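Local atomic coordinates of nudix hydrolase DR_0079 (Deinococcus radiodurans, PDB entry 2O5F), a protein that hydrolyses nucleoside di- and triphosphates to monophosphates with magnesium as cofactor, with a marked preference for CDP and CTP. Residues L41-R53 against F129-P142. Sequence-based numbering, arbitrary orientation.
Sequences LRNSQGQLWIPRR and FNPNDISGGEWLTP
The carbonyl oxygen of I50 is gripped twice: E138 N donates to I50 O at 3.1 Å, and a water that donates to I50 O also donates to E138 OE2, which forms a salt bridge with R148 of helix 142-151 as well. The reciprocal bond, I50 N to E138 O at 2.9 Å, closes the hydrogen-bonded pair, and the L48–L140 pair repeats it, pairing strands 48-52 and 136-140 antiparallel. On the face carrying W49 and W139, the edge of W49 points toward the face of W139: their five-membered rings are inclined by 65°, and W49 CD1 lies 3.6 Å from W139 NE1. CG anti to the backbone N (chi1 -169°) turns the W49 indole into this position. W49 CB sits over the six-membered ring of W139, 3.8 Å from its centroid. Over the opposite face of W139 lies the N43 amide, nearly parallel to the ring, with ND2 3.3 Å from W139 CE3. An almost straight bond joins N43 ND2 to Q47 OE1, 3.0 Å long and in plane, while N43 OD1 accepts from Q45 N and Q47 N. G137 CA packs close to the benzo end of W49, 3.5 Å from W49 CZ2, and that end also reaches F129. In this antiparallel pairing of strands distant in sequence, Q47 and two backbone N-H groups thus fix the N43 amide, a water bridging to G137 O holds W49 NE1, and T126 OG1 holds W139 NE1.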
loop_
_atom_site.group_PDB
_atom_site.type_symbol
_atom_site.label_atom_id
_atom_site.label_comp_id
_atom_site.label_asym_id
_atom_site.label_seq_id
_atom_site.Cartn_x
_atom_site.Cartn_y
_atom_site.Cartn_z
ATOM N N LEU A 41 8.798 2.367 -0.325
ATOM C CA LEU A 41 10.183 2.067 -0.646
ATOM C C LEU A 41 10.927 3.344 -0.253
ATOM O O LEU A 41 10.673 4.406 -0.822
ATOM C CB LEU A 41 10.325 1.819 -2.148
ATOM C CG LEU A 41 11.739 1.578 -2.685
ATOM C CD1 LEU A 41 12.262 0.245 -2.160
ATOM C CD2 LEU A 41 11.715 1.567 -4.209
ATOM N N ARG A 42 11.826 3.259 0.725
ATOM C CA ARG A 42 12.567 4.444 1.152
ATOM C C ARG A 42 14.069 4.283 0.943
ATOM O O ARG A 42 14.646 3.247 1.279
ATOM C CB ARG A 42 12.293 4.756 2.629
ATOM C CG ARG A 42 12.956 6.046 3.106
ATOM C CD ARG A 42 12.773 6.269 4.597
ATOM N NE ARG A 42 13.295 5.145 5.368
ATOM C CZ ARG A 42 13.363 5.110 6.695
ATOM N NH1 ARG A 42 12.942 6.146 7.412
ATOM N NH2 ARG A 42 13.847 4.037 7.308
ATOM N N ASN A 43 14.702 5.311 0.389
ATOM C CA ASN A 43 16.135 5.253 0.148
ATOM C C ASN A 43 16.933 5.814 1.326
ATOM O O ASN A 43 16.373 6.167 2.361
ATOM C CB ASN A 43 16.505 5.983 -1.151
ATOM C CG ASN A 43 16.178 7.474 -1.127
ATOM O OD1 ASN A 43 16.013 8.080 -0.070
ATOM N ND2 ASN A 43 16.102 8.076 -2.317
ATOM N N SER A 44 18.249 5.890 1.158
ATOM C CA SER A 44 19.123 6.383 2.213
ATOM C C SER A 44 19.045 7.897 2.358
ATOM O O SER A 44 19.634 8.473 3.272
ATOM C CB SER A 44 20.560 5.953 1.927
ATOM O OG SER A 44 20.949 6.335 0.629
ATOM N N GLN A 45 18.312 8.538 1.453
ATOM C CA GLN A 45 18.140 9.983 1.477
ATOM C C GLN A 45 16.855 10.369 2.209
ATOM O O GLN A 45 16.543 11.547 2.348
ATOM C CB GLN A 45 18.116 10.516 0.040
ATOM C CG GLN A 45 19.484 10.535 -0.644
ATOM C CD GLN A 45 19.415 10.153 -2.122
ATOM O OE1 GLN A 45 19.612 8.986 -2.490
ATOM N NE2 GLN A 45 19.120 11.134 -2.974
ATOM N N GLY A 46 16.116 9.371 2.682
ATOM C CA GLY A 46 14.876 9.643 3.386
ATOM C C GLY A 46 13.713 9.968 2.460
ATOM O O GLY A 46 12.709 10.537 2.887
ATOM N N GLN A 47 13.849 9.610 1.188
ATOM C CA GLN A 47 12.798 9.854 0.203
ATOM C C GLN A 47 12.023 8.561 -0.045
ATOM O O GLN A 47 12.563 7.469 0.096
ATOM C CB GLN A 47 13.414 10.332 -1.111
ATOM C CG GLN A 47 14.180 11.642 -0.999
ATOM C CD GLN A 47 15.006 11.922 -2.236
ATOM O OE1 GLN A 47 15.757 11.062 -2.699
ATOM N NE2 GLN A 47 14.885 13.130 -2.774
ATOM N N LEU A 48 10.755 8.695 -0.412
ATOM C CA LEU A 48 9.916 7.540 -0.699
ATOM C C LEU A 48 9.679 7.499 -2.211
ATOM O O LEU A 48 9.475 8.543 -2.831
ATOM C CB LEU A 48 8.576 7.676 0.034
ATOM C CG LEU A 48 8.610 7.987 1.537
ATOM C CD1 LEU A 48 7.182 8.174 2.042
ATOM C CD2 LEU A 48 9.299 6.855 2.305
ATOM N N TRP A 49 9.720 6.318 -2.822
ATOM C CA TRP A 49 9.484 6.259 -4.262
ATOM C C TRP A 49 7.978 6.224 -4.455
ATOM O O TRP A 49 7.314 5.239 -4.127
ATOM C CB TRP A 49 10.114 5.024 -4.895
ATOM C CG TRP A 49 10.112 5.084 -6.404
ATOM C CD1 TRP A 49 10.933 5.832 -7.198
ATOM C CD2 TRP A 49 9.218 4.393 -7.291
ATOM N NE1 TRP A 49 10.606 5.648 -8.529
ATOM C CE2 TRP A 49 9.555 4.774 -8.610
ATOM C CE3 TRP A 49 8.162 3.489 -7.095
ATOM C CZ2 TRP A 49 8.875 4.287 -9.730
ATOM C CZ3 TRP A 49 7.483 2.998 -8.218
ATOM C CH2 TRP A 49 7.847 3.405 -9.516
ATOM N N ILE A 50 7.444 7.307 -5.001
ATOM C CA ILE A 50 6.005 7.425 -5.183
ATOM C C ILE A 50 5.592 7.290 -6.637
ATOM O O ILE A 50 5.906 8.152 -7.465
ATOM C CB ILE A 50 5.512 8.786 -4.632
ATOM C CG1 ILE A 50 5.895 8.911 -3.146
ATOM C CG2 ILE A 50 4.005 8.897 -4.796
ATOM C CD1 ILE A 50 5.312 7.799 -2.263
ATOM N N PRO A 51 4.876 6.206 -6.967
ATOM C CA PRO A 51 4.458 6.036 -8.356
ATOM C C PRO A 51 3.196 6.819 -8.667
ATOM O O PRO A 51 2.546 7.362 -7.774
ATOM C CB PRO A 51 4.236 4.537 -8.469
ATOM C CG PRO A 51 3.722 4.166 -7.112
ATOM C CD PRO A 51 4.593 4.997 -6.169
ATOM N N ARG A 52 2.874 6.868 -9.950
ATOM C CA ARG A 52 1.687 7.542 -10.435
ATOM C C ARG A 52 0.819 6.413 -10.973
ATOM O O ARG A 52 1.162 5.784 -11.977
ATOM C CB ARG A 52 2.060 8.519 -11.544
ATOM C CG ARG A 52 1.097 9.666 -11.677
ATOM C CD ARG A 52 1.587 10.662 -12.707
ATOM N NE ARG A 52 1.316 12.024 -12.269
ATOM C CZ ARG A 52 1.859 12.577 -11.191
ATOM N NH1 ARG A 52 2.708 11.884 -10.444
ATOM N NH2 ARG A 52 1.545 13.819 -10.857
ATOM N N ARG A 53 -0.273 6.149 -10.258
ATOM C CA ARG A 53 -1.244 5.100 -10.575
ATOM C C ARG A 53 -2.662 5.668 -10.482
ATOM O O ARG A 53 -3.439 5.156 -9.645
ATOM C CB ARG A 53 -1.131 3.955 -9.568
ATOM C CG ARG A 53 0.212 3.268 -9.525
ATOM C CD ARG A 53 0.316 2.378 -8.300
ATOM N NE ARG A 53 1.524 1.559 -8.333
ATOM C CZ ARG A 53 2.018 0.910 -7.284
ATOM N NH1 ARG A 53 1.409 0.984 -6.110
ATOM N NH2 ARG A 53 3.122 0.187 -7.413
ATOM N N PHE A 129 9.647 -0.791 -12.556
ATOM C CA PHE A 129 8.213 -0.979 -12.388
ATOM C C PHE A 129 7.473 -1.520 -13.607
ATOM O O PHE A 129 7.972 -1.463 -14.727
ATOM C CB PHE A 129 7.584 0.345 -11.934
ATOM C CG PHE A 129 7.702 1.458 -12.942
ATOM C CD1 PHE A 129 6.760 1.598 -13.957
ATOM C CD2 PHE A 129 8.770 2.357 -12.887
ATOM C CE1 PHE A 129 6.877 2.611 -14.902
ATOM C CE2 PHE A 129 8.897 3.373 -13.825
ATOM C CZ PHE A 129 7.946 3.506 -14.841
ATOM N N ASN A 130 6.284 -2.061 -13.356
ATOM C CA ASN A 130 5.428 -2.606 -14.409
ATOM C C ASN A 130 4.606 -1.444 -14.970
ATOM O O ASN A 130 3.740 -0.889 -14.284
ATOM C CB ASN A 130 4.516 -3.692 -13.825
ATOM C CG ASN A 130 3.469 -4.177 -14.815
ATOM O OD1 ASN A 130 3.558 -3.918 -16.015
ATOM N ND2 ASN A 130 2.469 -4.893 -14.310
ATOM N N PRO A 131 4.874 -1.062 -16.230
ATOM C CA PRO A 131 4.200 0.034 -16.934
ATOM C C PRO A 131 2.705 -0.130 -17.149
ATOM O O PRO A 131 2.025 0.825 -17.533
ATOM C CB PRO A 131 4.941 0.100 -18.267
ATOM C CG PRO A 131 6.276 -0.498 -17.966
ATOM C CD PRO A 131 5.907 -1.661 -17.092
ATOM N N ASN A 132 2.194 -1.331 -16.925
ATOM C CA ASN A 132 0.773 -1.572 -17.130
ATOM C C ASN A 132 -0.084 -0.860 -16.090
ATOM O O ASN A 132 -1.237 -0.522 -16.355
ATOM C CB ASN A 132 0.476 -3.075 -17.111
ATOM C CG ASN A 132 -0.926 -3.400 -17.610
ATOM O OD1 ASN A 132 -1.331 -2.952 -18.684
ATOM N ND2 ASN A 132 -1.670 -4.183 -16.832
ATOM N N ASP A 133 0.471 -0.625 -14.907
ATOM C CA ASP A 133 -0.297 0.049 -13.868
ATOM C C ASP A 133 0.363 1.344 -13.393
ATOM O O ASP A 133 -0.281 2.183 -12.764
ATOM C CB ASP A 133 -0.509 -0.890 -12.679
ATOM C CG ASP A 133 -1.522 -0.351 -11.687
ATOM O OD1 ASP A 133 -2.666 -0.065 -12.103
ATOM O OD2 ASP A 133 -1.179 -0.220 -10.491
ATOM N N ILE A 134 1.643 1.505 -13.712
ATOM C CA ILE A 134 2.396 2.687 -13.306
ATOM C C ILE A 134 2.969 3.438 -14.499
ATOM O O ILE A 134 3.699 2.865 -15.305
ATOM C CB ILE A 134 3.554 2.284 -12.372
ATOM C CG1 ILE A 134 2.986 1.617 -11.116
ATOM C CG2 ILE A 134 4.409 3.500 -12.039
ATOM C CD1 ILE A 134 4.046 1.084 -10.167
ATOM N N SER A 135 2.656 4.727 -14.607
ATOM C CA SER A 135 3.160 5.522 -15.721
ATOM C C SER A 135 4.566 6.060 -15.468
ATOM O O SER A 135 5.300 6.392 -16.401
ATOM C CB SER A 135 2.195 6.680 -16.029
ATOM O OG SER A 135 2.034 7.559 -14.926
ATOM N N GLY A 136 4.946 6.129 -14.199
ATOM C CA GLY A 136 6.258 6.633 -13.843
ATOM C C GLY A 136 6.284 6.850 -12.345
ATOM O O GLY A 136 5.264 6.674 -11.690
ATOM N N GLY A 137 7.435 7.218 -11.793
ATOM C CA GLY A 137 7.498 7.437 -10.362
ATOM C C GLY A 137 8.618 8.392 -10.018
ATOM O O GLY A 137 9.451 8.697 -10.866
ATOM N N GLU A 138 8.632 8.882 -8.785
ATOM C CA GLU A 138 9.689 9.782 -8.381
ATOM C C GLU A 138 10.002 9.686 -6.897
ATOM O O GLU A 138 9.146 9.340 -6.078
ATOM C CB GLU A 138 9.347 11.227 -8.783
ATOM C CG GLU A 138 8.056 11.793 -8.223
ATOM C CD GLU A 138 7.487 12.960 -9.060
ATOM O OE1 GLU A 138 8.215 13.942 -9.350
ATOM O OE2 GLU A 138 6.289 12.898 -9.421
ATOM N N TRP A 139 11.259 9.949 -6.562
ATOM C CA TRP A 139 11.674 9.921 -5.169
ATOM C C TRP A 139 11.260 11.269 -4.598
ATOM O O TRP A 139 11.638 12.323 -5.114
ATOM C CB TRP A 139 13.184 9.723 -5.061
ATOM C CG TRP A 139 13.625 8.338 -5.459
ATOM C CD1 TRP A 139 14.121 7.952 -6.657
ATOM C CD2 TRP A 139 13.603 7.165 -4.630
ATOM N NE1 TRP A 139 14.419 6.602 -6.635
ATOM C CE2 TRP A 139 14.112 6.100 -5.400
ATOM C CE3 TRP A 139 13.203 6.919 -3.308
ATOM C CZ2 TRP A 139 14.239 4.801 -4.892
ATOM C CZ3 TRP A 139 13.325 5.626 -2.801
ATOM C CH2 TRP A 139 13.842 4.584 -3.595
ATOM N N LEU A 140 10.464 11.232 -3.545
ATOM C CA LEU A 140 9.981 12.453 -2.940
ATOM C C LEU A 140 10.065 12.385 -1.437
ATOM O O LEU A 140 9.900 11.323 -0.835
ATOM C CB LEU A 140 8.520 12.696 -3.319
ATOM C CG LEU A 140 8.112 12.860 -4.782
ATOM C CD1 LEU A 140 6.592 12.865 -4.851
ATOM C CD2 LEU A 140 8.690 14.147 -5.368
ATOM N N THR A 141 10.323 13.533 -0.834
ATOM C CA THR A 141 10.375 13.609 0.609
ATOM C C THR A 141 8.920 13.622 1.060
ATOM O O THR A 141 8.042 14.074 0.329
ATOM C CB THR A 141 11.047 14.899 1.067
ATOM O OG1 THR A 141 10.243 16.020 0.670
ATOM C CG2 THR A 141 12.419 15.019 0.436
ATOM N N PRO A 142 8.642 13.108 2.262
ATOM C CA PRO A 142 7.261 13.099 2.755
ATOM C C PRO A 142 6.665 14.505 2.778
ATOM O O PRO A 142 5.474 14.687 2.535
ATOM C CB PRO A 142 7.402 12.515 4.149
ATOM C CG PRO A 142 8.526 11.521 3.956
ATOM C CD PRO A 142 9.520 12.312 3.135
HETATM O O HOH W 1 11.889 7.239 -10.473
HETATM O O HOH W 2 5.135 10.267 -9.329
#